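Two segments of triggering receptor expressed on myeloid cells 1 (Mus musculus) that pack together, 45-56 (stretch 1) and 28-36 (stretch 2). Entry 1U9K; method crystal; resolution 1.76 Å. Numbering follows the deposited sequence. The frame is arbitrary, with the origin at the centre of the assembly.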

# COMPACT_ATOMS: atom_id res chain seq x y z
N LEU A 45 0.78 -6.49 -8.93
CA LEU A 45 0.46 -7.55 -7.97
C LEU A 45 -0.17 -6.90 -6.77
O LEU A 45 0.44 -6.07 -6.11
CB LEU A 45 1.70 -8.23 -7.47
CG LEU A 45 2.52 -9.02 -8.46
CD1 LEU A 45 3.86 -9.42 -7.79
CD2 LEU A 45 1.74 -10.24 -8.97
N THR A 46 -1.39 -7.29 -6.49
CA THR A 46 -2.10 -6.82 -5.34
C THR A 46 -1.72 -7.67 -4.14
O THR A 46 -1.95 -8.85 -4.13
CB THR A 46 -3.58 -6.89 -5.65
OG1 THR A 46 -3.82 -5.96 -6.73
CG2 THR A 46 -4.42 -6.37 -4.48
N LEU A 47 -1.14 -7.04 -3.14
CA LEU A 47 -0.50 -7.72 -2.06
C LEU A 47 -1.43 -7.85 -0.84
O LEU A 47 -1.37 -8.81 -0.17
CB LEU A 47 0.76 -6.99 -1.67
CG LEU A 47 1.82 -7.04 -2.78
CD1 LEU A 47 2.94 -6.17 -2.40
CD2 LEU A 47 2.23 -8.43 -2.91
N VAL A 48 -2.26 -6.84 -0.59
CA VAL A 48 -3.12 -6.80 0.58
C VAL A 48 -4.18 -5.75 0.30
O VAL A 48 -3.89 -4.75 -0.31
CB VAL A 48 -2.31 -6.54 1.89
CG1 VAL A 48 -1.52 -5.25 1.84
CG2 VAL A 48 -3.23 -6.61 3.15
N VAL A 49 -5.39 -6.04 0.72
CA VAL A 49 -6.53 -5.17 0.51
C VAL A 49 -7.31 -4.95 1.78
O VAL A 49 -7.24 -5.78 2.67
CB VAL A 49 -7.50 -5.74 -0.55
CG1 VAL A 49 -6.81 -5.85 -1.90
CG2 VAL A 49 -8.03 -7.10 -0.10
N THR A 50 -8.01 -3.82 1.89
CA THR A 50 -8.92 -3.64 2.99
C THR A 50 -10.16 -4.45 2.80
O THR A 50 -10.43 -4.98 1.70
CB THR A 50 -9.29 -2.16 3.21
OG1 THR A 50 -9.90 -1.62 2.04
CG2 THR A 50 -8.08 -1.31 3.44
N GLN A 51 -10.91 -4.63 3.88
CA GLN A 51 -12.14 -5.44 3.82
C GLN A 51 -13.37 -4.64 4.19
O GLN A 51 -13.28 -3.56 4.80
CB GLN A 51 -12.03 -6.70 4.67
CG GLN A 51 -11.13 -7.82 4.06
CD GLN A 51 -11.58 -8.35 2.66
OE1 GLN A 51 -12.78 -8.48 2.36
NE2 GLN A 51 -10.61 -8.70 1.85
N ARG A 52 -14.53 -5.17 3.79
CA ARG A 52 -15.81 -4.56 4.05
C ARG A 52 -16.11 -4.63 5.55
O ARG A 52 -15.71 -5.59 6.20
CB ARG A 52 -16.94 -5.27 3.26
CG ARG A 52 -17.26 -4.54 1.93
CD ARG A 52 -18.30 -5.22 1.02
NE ARG A 52 -18.22 -4.69 -0.36
CZ ARG A 52 -17.43 -5.18 -1.34
NH1 ARG A 52 -16.61 -6.22 -1.14
NH2 ARG A 52 -17.43 -4.60 -2.54
N PRO A 53 -16.85 -3.64 6.11
CA PRO A 53 -17.34 -2.43 5.42
C PRO A 53 -16.21 -1.45 5.23
O PRO A 53 -15.41 -1.23 6.15
CB PRO A 53 -18.35 -1.84 6.41
CG PRO A 53 -18.52 -2.82 7.44
CD PRO A 53 -17.29 -3.68 7.51
N PHE A 54 -16.12 -0.89 4.02
CA PHE A 54 -14.93 -0.17 3.63
C PHE A 54 -14.78 1.16 4.34
O PHE A 54 -13.66 1.70 4.36
CB PHE A 54 -14.93 0.06 2.14
CG PHE A 54 -14.77 -1.19 1.34
CD1 PHE A 54 -13.78 -2.11 1.69
CD2 PHE A 54 -15.55 -1.44 0.22
CE1 PHE A 54 -13.62 -3.28 0.98
CE2 PHE A 54 -15.38 -2.57 -0.48
CZ PHE A 54 -14.42 -3.53 -0.09
N THR A 55 -15.88 1.67 4.88
CA THR A 55 -15.82 2.92 5.65
C THR A 55 -15.26 2.74 7.10
O THR A 55 -14.95 3.72 7.77
CB THR A 55 -17.22 3.52 5.80
OG1 THR A 55 -18.11 2.55 6.36
CG2 THR A 55 -17.85 3.91 4.47
N ARG A 56 -15.14 1.50 7.57
CA ARG A 56 -14.81 1.26 8.96
C ARG A 56 -13.30 1.20 9.16
O ARG A 56 -12.63 0.72 8.34
CB ARG A 56 -15.52 -0.01 9.45
CG ARG A 56 -17.01 0.17 9.49
CD ARG A 56 -17.56 1.42 10.27
NE ARG A 56 -16.85 1.59 11.54
CZ ARG A 56 -17.22 2.36 12.55
NH1 ARG A 56 -18.33 3.08 12.48
NH2 ARG A 56 -16.44 2.40 13.64
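Stretch 2, residues 28-36: YANSQKAWQ

How does stretch 2 run relative to stretch 1? Its strand, which reaches Gln36, lies beside strand 45-49 in the antiparallel sense, with an angle of 134° between the N-to-C directions and a closest approach of 4.7 Å between the axes. Three bridges set the register: Thr46 with Gln36, Val48 with Trp35, and Val49 with Ala34. Between the first two the pairing slips by one residue, a beta bulge at Leu47, whose phi/psi of -97/-36 departs from the extended conformation of its neighbours. Before the strand, stretch 2 makes a type I turn from Tyr28 to Ser31; stretch 1 ends in another, from Pro53 to Arg56, after a cis peptide bond before Pro53.

What holds Trp35 in the middle of the pairing? Its backbone is bonded on both counts: Trp35 N donates to Val48 O at 3.1 Å, and Trp35 O accepts from Leu47 N at 2.9 Å, so the bulge places two successive residues of stretch 1 against this one residue. The side chain, with chi1 in the t well, shares a face of the sheet with Val48, and Val48 CG1 lies 3.7 Å from Trp35 CB. Leu47, whose CA-to-CB bond points toward stretch 2, adds a second apolar contact, CD1 to Trp35 CD1 at 3.7 Å. On the other face Val49 CG1 meets Ala34 CB at 3.8 Å, while farther along Gln36 NE2 donates to Thr46 OG1 at 3.0 Å. The close approach of the backbones also brings Gln36 CA within 3.1 Å of Leu45 O, a CA-H...O contact.

Why does Gln32 cover so much of stretch 1? Its side chain is extended, with chi1 and chi2 both t, and this carries the amide out to Thr50, where Gln32 NE2 donates to Thr50 O at 2.8 Å in a nearly straight bond. The aliphatic part packs on Phe54: Gln32 CB lies over one face of the ring, 3.8 Å from its centroid, in a CH-pi contact, and Gln32 CG approaches Phe54 CE1 to 3.6 Å. One side chain thus serves both a polar and an aromatic partner. Next to it, Lys33 and Thr50 bond reciprocally: Thr50 N donates to Lys33 O at 3.0 Å, and Lys33 N donates to the side-chain OG1 of Thr50 at 3.1 Å.

How does Phe54, with the largest covered area of all, join the two turns? Its CA-to-CB bond points toward stretch 2, and the buried side chain packs against Gln32 and the backbone before it, with Phe54 CB 3.6 Å from Ser31 O. A water links the two stretches, donating to Asn30 OD1 at 2.9 Å and accepting from Phe54 N at 3.0 Å. Next along the backbone, Thr55 CA makes a CA-H...O contact with Ala29 O at 3.4 Å. Within stretch 2, Lys33 NZ donates to Tyr28 O at 3.0 Å and Ser31 O at 2.8 Å, both carbonyls of the first turn.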

# COMPACT_ATOMS: atom_id res chain seq x y z
N TYR A 28 -13.45 8.61 -1.33
CA TYR A 28 -13.03 7.22 -1.22
C TYR A 28 -13.34 6.64 0.13
O TYR A 28 -12.79 5.63 0.44
CB TYR A 28 -11.54 7.07 -1.54
CG TYR A 28 -11.19 7.60 -2.89
CD1 TYR A 28 -11.82 7.12 -4.03
CD2 TYR A 28 -10.24 8.59 -3.04
CE1 TYR A 28 -11.48 7.58 -5.28
CE2 TYR A 28 -9.88 9.07 -4.32
CZ TYR A 28 -10.50 8.55 -5.41
OH TYR A 28 -10.20 9.02 -6.65
N ALA A 29 -14.25 7.24 0.91
CA ALA A 29 -14.59 6.70 2.24
C ALA A 29 -15.07 5.23 2.12
O ALA A 29 -14.58 4.36 2.84
CB ALA A 29 -15.62 7.51 2.94
N ASN A 30 -15.94 4.99 1.14
CA ASN A 30 -16.55 3.68 0.95
C ASN A 30 -15.91 2.90 -0.23
O ASN A 30 -16.59 2.21 -1.01
CB ASN A 30 -18.07 3.83 0.77
CG ASN A 30 -18.82 2.52 1.05
OD1 ASN A 30 -18.24 1.60 1.61
ND2 ASN A 30 -20.09 2.42 0.62
N SER A 31 -14.63 3.09 -0.41
CA SER A 31 -13.89 2.36 -1.43
C SER A 31 -12.89 1.45 -0.75
O SER A 31 -12.34 1.74 0.34
CB SER A 31 -13.15 3.32 -2.39
OG SER A 31 -14.05 4.15 -3.07
N GLN A 32 -12.61 0.35 -1.43
CA GLN A 32 -11.53 -0.51 -1.07
C GLN A 32 -10.16 0.15 -1.41
O GLN A 32 -10.00 0.90 -2.40
CB GLN A 32 -11.68 -1.85 -1.82
CG GLN A 32 -10.85 -2.95 -1.26
CD GLN A 32 -11.27 -4.31 -1.81
OE1 GLN A 32 -11.66 -4.41 -2.97
NE2 GLN A 32 -11.20 -5.34 -0.98
N LYS A 33 -9.18 -0.18 -0.58
CA LYS A 33 -7.80 0.24 -0.79
C LYS A 33 -6.87 -0.95 -0.82
O LYS A 33 -7.18 -2.02 -0.31
CB LYS A 33 -7.35 1.27 0.25
CG LYS A 33 -8.19 2.56 0.22
CD LYS A 33 -9.17 2.60 1.32
CE LYS A 33 -10.06 3.86 1.29
NZ LYS A 33 -11.25 3.66 2.08
N ALA A 34 -5.73 -0.76 -1.47
CA ALA A 34 -4.80 -1.83 -1.65
C ALA A 34 -3.38 -1.33 -1.71
O ALA A 34 -3.09 -0.19 -2.09
CB ALA A 34 -5.11 -2.60 -2.87
N TRP A 35 -2.48 -2.25 -1.37
CA TRP A 35 -1.04 -2.10 -1.60
C TRP A 35 -0.64 -3.03 -2.74
O TRP A 35 -1.01 -4.18 -2.72
CB TRP A 35 -0.31 -2.52 -0.35
CG TRP A 35 1.22 -2.41 -0.34
CD1 TRP A 35 2.08 -3.43 -0.06
CD2 TRP A 35 2.03 -1.23 -0.45
NE1 TRP A 35 3.36 -2.97 -0.03
CE2 TRP A 35 3.36 -1.61 -0.23
CE3 TRP A 35 1.75 0.14 -0.66
CZ2 TRP A 35 4.40 -0.72 -0.26
CZ3 TRP A 35 2.79 1.04 -0.69
CH2 TRP A 35 4.11 0.60 -0.50
N GLN A 36 0.09 -2.50 -3.71
CA GLN A 36 0.48 -3.22 -4.92
C GLN A 36 1.98 -3.14 -5.14
O GLN A 36 2.62 -2.17 -4.77
CB GLN A 36 -0.19 -2.65 -6.17
CG GLN A 36 -1.76 -2.74 -6.10
CD GLN A 36 -2.40 -2.39 -7.43
OE1 GLN A 36 -2.04 -1.38 -8.02
NE2 GLN A 36 -3.30 -3.23 -7.93
O HOH W 1 -18.49 -1.22 2.22